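Local coordinates for protein her-1 (Caenorhabditis elegans, PDB 1SZH) that dictates male development, inhibiting the function of TRA-2A, and probably acts directly in cell signalling during sex determination, at residues C18-C27 / P36-D44. The protein carries 2 engineered substitutions. Residues are numbered along the deposited sequence; the frame is centred on the assembly and turned at random.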
loop_
_atom_site.group_PDB
_atom_site.type_symbol
_atom_site.label_atom_id
_atom_site.label_comp_id
_atom_site.label_asym_id
_atom_site.label_seq_id
_atom_site.Cartn_x
_atom_site.Cartn_y
_atom_site.Cartn_z
ATOM N N CYS A 18 -7.383 11.592 12.045
ATOM C CA CYS A 18 -7.579 11.428 10.615
ATOM C C CYS A 18 -8.963 11.104 10.074
ATOM O O CYS A 18 -9.222 11.357 8.907
ATOM C CB CYS A 18 -6.634 10.330 10.133
ATOM S SG CYS A 18 -4.896 10.608 10.559
ATOM N N CYS A 19 -9.808 10.499 10.906
ATOM C CA CYS A 19 -11.154 10.099 10.505
ATOM C C CYS A 19 -12.240 10.949 11.166
ATOM O O CYS A 19 -12.012 11.518 12.236
ATOM C CB CYS A 19 -11.340 8.627 10.869
ATOM S SG CYS A 19 -9.971 7.726 10.094
ATOM N N THR A 20 -13.404 11.037 10.523
ATOM C CA THR A 20 -14.527 11.800 11.073
ATOM C C THR A 20 -15.054 11.065 12.298
ATOM O O THR A 20 -14.775 9.874 12.490
ATOM C CB THR A 20 -15.663 11.932 10.065
ATOM O OG1 THR A 20 -16.162 10.628 9.740
ATOM C CG2 THR A 20 -15.170 12.627 8.793
ATOM N N ARG A 21 -15.828 11.752 13.130
ATOM C CA ARG A 21 -16.363 11.121 14.332
ATOM C C ARG A 21 -17.132 9.835 14.076
ATOM O O ARG A 21 -16.981 8.860 14.810
ATOM C CB ARG A 21 -17.270 12.088 15.091
ATOM C CG ARG A 21 -16.595 13.365 15.536
ATOM C CD ARG A 21 -15.600 13.110 16.640
ATOM N NE ARG A 21 -14.940 14.353 17.074
ATOM C CZ ARG A 21 -14.031 14.402 18.041
ATOM N NH1 ARG A 21 -13.655 13.291 18.683
ATOM N NH2 ARG A 21 -13.528 15.562 18.357
ATOM N N ASN A 22 -17.958 9.824 13.043
ATOM C CA ASN A 22 -18.766 8.647 12.773
ATOM C C ASN A 22 -17.979 7.488 12.169
ATOM O O ASN A 22 -18.473 6.359 12.129
ATOM C CB ASN A 22 -19.939 9.006 11.857
ATOM C CG ASN A 22 -19.499 9.347 10.444
ATOM O OD1 ASN A 22 -18.624 10.187 10.238
ATOM N ND2 ASN A 22 -20.114 8.694 9.459
ATOM N N ARG A 23 -16.757 7.762 11.709
ATOM C CA ARG A 23 -15.946 6.715 11.092
ATOM C C ARG A 23 -14.776 6.259 11.963
ATOM O O ARG A 23 -13.914 5.514 11.511
ATOM C CB ARG A 23 -15.438 7.194 9.729
ATOM C CG ARG A 23 -16.547 7.437 8.724
ATOM C CD ARG A 23 -15.948 7.881 7.414
ATOM N NE ARG A 23 -16.935 8.070 6.351
ATOM C CZ ARG A 23 -17.598 9.202 6.129
ATOM N NH1 ARG A 23 -17.395 10.266 6.901
ATOM N NH2 ARG A 23 -18.440 9.276 5.110
ATOM N N GLN A 24 -14.743 6.700 13.210
ATOM C CA GLN A 24 -13.667 6.317 14.112
ATOM C C GLN A 24 -13.505 4.814 14.270
ATOM O O GLN A 24 -12.397 4.277 14.164
ATOM C CB GLN A 24 -13.919 6.895 15.507
ATOM C CG GLN A 24 -13.823 8.373 15.570
ATOM C CD GLN A 24 -12.426 8.824 15.298
ATOM O OE1 GLN A 24 -11.501 8.480 16.044
ATOM N NE2 GLN A 24 -12.244 9.581 14.226
ATOM N N GLU A 25 -14.611 4.141 14.567
ATOM C CA GLU A 25 -14.582 2.705 14.782
ATOM C C GLU A 25 -14.125 1.979 13.550
ATOM O O GLU A 25 -13.365 1.014 13.640
ATOM C CB GLU A 25 -15.968 2.187 15.192
ATOM C CG GLU A 25 -16.327 2.474 16.634
ATOM C CD GLU A 25 -15.642 1.530 17.611
ATOM O OE1 GLU A 25 -14.395 1.511 17.668
ATOM O OE2 GLU A 25 -16.361 0.804 18.332
ATOM N N CYS A 26 -14.590 2.426 12.391
ATOM C CA CYS A 26 -14.195 1.788 11.148
ATOM C C CYS A 26 -12.697 1.966 10.920
ATOM O O CYS A 26 -12.016 1.030 10.517
ATOM C CB CYS A 26 -14.969 2.362 9.946
ATOM S SG CYS A 26 -14.575 1.563 8.384
ATOM N N CYS A 27 -12.185 3.164 11.178
ATOM C CA CYS A 27 -10.749 3.400 11.002
ATOM C C CYS A 27 -9.923 2.544 11.947
ATOM O O CYS A 27 -8.889 1.999 11.564
ATOM C CB CYS A 27 -10.449 4.886 11.192
ATOM S SG CYS A 27 -10.884 5.760 9.678
ATOM N N PRO A 36 -7.352 -2.083 3.717
ATOM C CA PRO A 36 -7.492 -0.749 3.133
ATOM C C PRO A 36 -8.617 0.027 3.798
ATOM O O PRO A 36 -9.516 -0.542 4.428
ATOM C CB PRO A 36 -7.827 -1.031 1.668
ATOM C CG PRO A 36 -7.174 -2.359 1.411
ATOM C CD PRO A 36 -7.448 -3.134 2.686
ATOM N N ILE A 37 -8.584 1.341 3.627
ATOM C CA ILE A 37 -9.619 2.204 4.176
ATOM C C ILE A 37 -10.876 2.181 3.284
ATOM O O ILE A 37 -10.803 2.453 2.083
ATOM C CB ILE A 37 -9.149 3.678 4.235
ATOM C CG1 ILE A 37 -7.926 3.813 5.140
ATOM C CG2 ILE A 37 -10.303 4.573 4.715
ATOM C CD1 ILE A 37 -7.110 5.094 4.907
ATOM N N ARG A 38 -12.022 1.845 3.855
ATOM C CA ARG A 38 -13.270 1.896 3.093
ATOM C C ARG A 38 -14.046 2.932 3.910
ATOM O O ARG A 38 -13.988 4.142 3.633
ATOM C CB ARG A 38 -13.915 0.508 3.066
ATOM C CG ARG A 38 -13.059 -0.462 2.232
ATOM C CD ARG A 38 -13.719 -1.807 1.947
ATOM N NE ARG A 38 -12.877 -2.617 1.062
ATOM C CZ ARG A 38 -13.158 -3.857 0.666
ATOM N NH1 ARG A 38 -14.273 -4.458 1.071
ATOM N NH2 ARG A 38 -12.317 -4.502 -0.138
ATOM N N CYS A 39 -14.762 2.472 4.912
ATOM C CA CYS A 39 -15.416 3.364 5.831
ATOM C C CYS A 39 -16.465 4.351 5.346
ATOM O O CYS A 39 -16.746 5.332 6.036
ATOM C CB CYS A 39 -14.311 4.097 6.606
ATOM S SG CYS A 39 -13.157 2.935 7.380
ATOM N N GLY A 40 -17.024 4.121 4.171
ATOM C CA GLY A 40 -18.066 5.016 3.711
ATOM C C GLY A 40 -17.582 6.341 3.179
ATOM O O GLY A 40 -18.340 7.309 3.117
ATOM N N TYR A 41 -16.312 6.398 2.810
ATOM C CA TYR A 41 -15.765 7.619 2.236
ATOM C C TYR A 41 -16.089 7.450 0.743
ATOM O O TYR A 41 -15.229 7.056 -0.048
ATOM C CB TYR A 41 -14.247 7.692 2.505
ATOM C CG TYR A 41 -13.861 8.252 3.872
ATOM C CD1 TYR A 41 -13.200 7.462 4.831
ATOM C CD2 TYR A 41 -14.162 9.569 4.213
ATOM C CE1 TYR A 41 -12.849 7.975 6.089
ATOM C CE2 TYR A 41 -13.816 10.095 5.467
ATOM C CZ TYR A 41 -13.169 9.300 6.402
ATOM O OH TYR A 41 -12.884 9.826 7.649
ATOM N N ASP A 42 -17.353 7.727 0.388
ATOM C CA ASP A 42 -17.869 7.574 -0.979
ATOM C C ASP A 42 -18.020 8.849 -1.807
ATOM O O ASP A 42 -17.677 8.870 -2.991
ATOM C CB ASP A 42 -19.241 6.879 -0.949
ATOM C CG ASP A 42 -19.207 5.528 -0.257
ATOM O OD1 ASP A 42 -18.370 4.680 -0.639
ATOM O OD2 ASP A 42 -20.030 5.309 0.661
ATOM N N ARG A 43 -18.554 9.905 -1.199
ATOM C CA ARG A 43 -18.760 11.154 -1.925
ATOM C C ARG A 43 -17.507 11.654 -2.633
ATOM O O ARG A 43 -17.568 12.042 -3.796
ATOM C CB ARG A 43 -19.286 12.249 -0.994
ATOM C CG ARG A 43 -19.651 13.520 -1.743
ATOM C CD ARG A 43 -20.144 14.611 -0.818
ATOM N NE ARG A 43 -21.551 14.925 -1.040
ATOM C CZ ARG A 43 -22.197 15.924 -0.444
ATOM N NH1 ARG A 43 -21.554 16.711 0.413
ATOM N NH2 ARG A 43 -23.484 16.133 -0.700
ATOM N N ASP A 44 -16.378 11.666 -1.937
ATOM C CA ASP A 44 -15.139 12.121 -2.557
ATOM C C ASP A 44 -14.187 10.938 -2.627
ATOM O O ASP A 44 -13.612 10.536 -1.618
ATOM C CB ASP A 44 -14.497 13.246 -1.743
ATOM C CG ASP A 44 -13.329 13.889 -2.462
ATOM O OD1 ASP A 44 -12.730 13.237 -3.348
ATOM O OD2 ASP A 44 -12.998 15.048 -2.136
HETATM O O HOH W 1 -11.565 12.024 7.530
#
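Arg-23, the N-cap residue of helix 24-33, lays its guanidinium flat over the ring of Tyr-41, the planes 16° apart and CZ of Arg-23 4.2 Å from the ring centroid in a cation-pi stack. The arginine chain runs extended from CG to NE, which carries CD across the same ring face as a CH-pi contact, 3.5 Å from the centroid. At the guanidinium edge, NH2 of Arg-23 donates to Gly-40 O (2.8 Å) in a nearly straight bond, approaching from above that carbonyl's plane, while NE makes a weak bond to Cys-39 O. NH1 points back to Thr-20 OG1, 3.1 Å away, so bonds at both ends of the group, with the ring against one face, probably restrict its rotation. Tyr-41, with CG anti to its own carbonyl carbon (chi1 -84°), directs its hydroxyl to the link between helices 8-18 and 24-33: Thr-20 N donates to Tyr-41 OH at 3.2 Å, and a water joins that hydroxyl to Cys-18 O. A phenylalanine in place of Tyr-41 would probably keep the stack but leave Thr-20 N and the bridging water without this partner. Within the first turn of the helix, Cys-26 SG, anti to its backbone N (chi1 -178°), reaches Cys-39 SG in a disulfide (2.2 Å). Cys-39 and Gly-40 are the central residues of a type I' turn from Arg-38 to Tyr-41, and Leu-47 of helix 47-59 touches Tyr-41. The chemistry thus joins a covalent link to a stacked, hydrogen-bonded arginine, tying the loop after helix 24-33 back to that helix's start in a disulfide-rich secreted protein.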